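Local coordinates for protein chorismate synthase (Campylobacter jejuni, PDB 1SQ1) that probably catalyses the last step of chorismate biosynthesis, using reduced FMN to eliminate phosphate from 5-enolpyruvylshikimate-3-phosphate, at residues V153-F159 with D188-I193. Numbering follows the deposited sequence.
Sequences VFGVGTF and DFKNEI
A tight two-residue beta-hairpin turns beside the helix: a type II' turn from Val156 to Phe159, closed by the paired backbone hydrogen bonds Val156 N to Phe159 O (2.8 Å) and Phe159 N to Val156 O (3.1 Å). Gly157 takes phi/psi 67/-137, which favours glycine, and a CB there would point toward the helix and clash with Glu192 OE1. Helix 188-193 crosses strand 153-156 at 48° with the axes 8.6 Å apart; the CA atoms of Val156 and Phe189 approach to 5.5 Å. Phe189 (chi1 m) reaches in from the helix, its CZ 3.4 Å from Phe154 O and its CE1 3.2 Å from Phe159 O, which lies at the ring edge. Val156, chi1 t, packs its CB 3.4 Å from Phe189 CD1 and its CG1 3.9 Å from Ile193 CG1. The hairpin joins strand 148-156 to the short edge strand 159-160 of an antiparallel sheet, and helix 186-198 packs against it. Just before the turn, Phe154 and Gly155 form a classic bulge opposite Ala206 of strand 205-212. Two CH-pi contacts follow: Val156 CG2 sits 3.9 Å from the Phe189 ring centroid, over the face, while Asp188 CB lies 3.8 Å from the Phe159 ring centroid, only 12° off its normal. Phe159 (chi1 m) sets CE2 3.6 Å from Glu192 OE2, an oxygen that also makes a weak, long ion pair with Arg255 of a second subunit.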
loop_
_atom_site.group_PDB
_atom_site.type_symbol
_atom_site.label_atom_id
_atom_site.label_comp_id
_atom_site.label_asym_id
_atom_site.label_seq_id
_atom_site.Cartn_x
_atom_site.Cartn_y
_atom_site.Cartn_z
ATOM N N VAL A 153 -22.699 6.758 -24.609
ATOM C CA VAL A 153 -23.026 8.182 -24.477
ATOM C C VAL A 153 -24.534 8.427 -24.484
ATOM O O VAL A 153 -25.231 8.014 -25.411
ATOM C CB VAL A 153 -22.438 9.019 -25.636
ATOM C CG1 VAL A 153 -22.602 10.498 -25.333
ATOM C CG2 VAL A 153 -20.990 8.665 -25.870
ATOM N N PHE A 154 -25.039 9.114 -23.465
ATOM C CA PHE A 154 -26.462 9.395 -23.421
ATOM C C PHE A 154 -26.752 10.873 -23.467
ATOM O O PHE A 154 -27.909 11.286 -23.534
ATOM C CB PHE A 154 -27.110 8.779 -22.184
ATOM C CG PHE A 154 -26.773 9.451 -20.881
ATOM C CD1 PHE A 154 -27.668 10.341 -20.290
ATOM C CD2 PHE A 154 -25.635 9.081 -20.162
ATOM C CE1 PHE A 154 -27.443 10.838 -18.980
ATOM C CE2 PHE A 154 -25.403 9.570 -18.860
ATOM C CZ PHE A 154 -26.311 10.448 -18.269
ATOM N N GLY A 155 -25.695 11.674 -23.449
ATOM C CA GLY A 155 -25.861 13.110 -23.495
ATOM C C GLY A 155 -24.689 13.768 -24.182
ATOM O O GLY A 155 -23.533 13.394 -23.971
ATOM N N VAL A 156 -24.990 14.737 -25.035
ATOM C CA VAL A 156 -23.959 15.483 -25.734
ATOM C C VAL A 156 -24.415 16.930 -25.840
ATOM O O VAL A 156 -25.410 17.232 -26.496
ATOM C CB VAL A 156 -23.709 14.944 -27.145
ATOM C CG1 VAL A 156 -22.753 15.873 -27.881
ATOM C CG2 VAL A 156 -23.144 13.529 -27.072
ATOM N N GLY A 157 -23.686 17.825 -25.186
ATOM C CA GLY A 157 -24.056 19.222 -25.218
ATOM C C GLY A 157 -25.362 19.412 -24.479
ATOM O O GLY A 157 -25.568 18.836 -23.414
ATOM N N THR A 158 -26.243 20.220 -25.055
ATOM C CA THR A 158 -27.546 20.510 -24.468
ATOM C C THR A 158 -28.540 19.365 -24.750
ATOM O O THR A 158 -29.679 19.376 -24.273
ATOM C CB THR A 158 -28.090 21.865 -25.010
ATOM O OG1 THR A 158 -28.177 21.823 -26.441
ATOM C CG2 THR A 158 -27.143 22.991 -24.628
ATOM N N PHE A 159 -28.097 18.368 -25.512
ATOM C CA PHE A 159 -28.927 17.212 -25.842
ATOM C C PHE A 159 -28.701 16.102 -24.826
ATOM O O PHE A 159 -27.686 15.416 -24.873
ATOM C CB PHE A 159 -28.562 16.703 -27.230
ATOM C CG PHE A 159 -28.745 17.726 -28.297
ATOM C CD1 PHE A 159 -30.020 18.128 -28.670
ATOM C CD2 PHE A 159 -27.648 18.336 -28.885
ATOM C CE1 PHE A 159 -30.205 19.125 -29.612
ATOM C CE2 PHE A 159 -27.820 19.333 -29.826
ATOM C CZ PHE A 159 -29.106 19.731 -30.191
ATOM N N ASP A 188 -28.729 14.106 -33.283
ATOM C CA ASP A 188 -28.415 15.378 -32.640
ATOM C C ASP A 188 -27.012 15.355 -32.040
ATOM O O ASP A 188 -26.271 16.342 -32.127
ATOM C CB ASP A 188 -29.432 15.703 -31.544
ATOM C CG ASP A 188 -30.852 15.753 -32.066
ATOM O OD1 ASP A 188 -31.584 16.718 -31.730
ATOM O OD2 ASP A 188 -31.234 14.817 -32.812
ATOM N N PHE A 189 -26.642 14.239 -31.421
ATOM C CA PHE A 189 -25.316 14.150 -30.854
ATOM C C PHE A 189 -24.302 14.369 -31.975
ATOM O O PHE A 189 -23.417 15.216 -31.854
ATOM C CB PHE A 189 -25.085 12.782 -30.207
ATOM C CG PHE A 189 -25.965 12.507 -29.019
ATOM C CD1 PHE A 189 -26.571 13.550 -28.322
ATOM C CD2 PHE A 189 -26.179 11.205 -28.585
ATOM C CE1 PHE A 189 -27.380 13.300 -27.215
ATOM C CE2 PHE A 189 -26.987 10.951 -27.475
ATOM C CZ PHE A 189 -27.585 11.998 -26.792
ATOM N N LYS A 190 -24.443 13.617 -33.068
ATOM C CA LYS A 190 -23.523 13.718 -34.206
ATOM C C LYS A 190 -23.378 15.141 -34.712
ATOM O O LYS A 190 -22.271 15.647 -34.907
ATOM C CB LYS A 190 -24.005 12.826 -35.350
ATOM C CG LYS A 190 -23.930 11.349 -35.042
ATOM C CD LYS A 190 -24.366 10.517 -36.222
ATOM C CE LYS A 190 -24.186 9.040 -35.937
ATOM N NZ LYS A 190 -24.615 8.202 -37.099
ATOM N N ASN A 191 -24.526 15.764 -34.938
ATOM C CA ASN A 191 -24.610 17.129 -35.415
ATOM C C ASN A 191 -23.918 18.051 -34.418
ATOM O O ASN A 191 -23.057 18.845 -34.800
ATOM C CB ASN A 191 -26.085 17.499 -35.565
ATOM C CG ASN A 191 -26.323 18.980 -35.479
ATOM O OD1 ASN A 191 -27.168 19.439 -34.705
ATOM N ND2 ASN A 191 -25.582 19.742 -36.270
ATOM N N GLU A 192 -24.293 17.931 -33.143
ATOM C CA GLU A 192 -23.718 18.752 -32.072
ATOM C C GLU A 192 -22.200 18.627 -32.046
ATOM O O GLU A 192 -21.492 19.615 -31.847
ATOM C CB GLU A 192 -24.297 18.330 -30.713
ATOM C CG GLU A 192 -23.600 18.952 -29.504
ATOM C CD GLU A 192 -23.854 20.440 -29.375
ATOM O OE1 GLU A 192 -23.301 21.073 -28.449
ATOM O OE2 GLU A 192 -24.614 20.983 -30.197
ATOM N N ILE A 193 -21.708 17.407 -32.251
ATOM C CA ILE A 193 -20.276 17.136 -32.260
ATOM C C ILE A 193 -19.632 17.746 -33.503
ATOM O O ILE A 193 -18.637 18.468 -33.416
ATOM C CB ILE A 193 -20.001 15.607 -32.223
ATOM C CG1 ILE A 193 -20.358 15.061 -30.833
ATOM C CG2 ILE A 193 -18.542 15.316 -32.586
ATOM C CD1 ILE A 193 -20.186 13.557 -30.686
#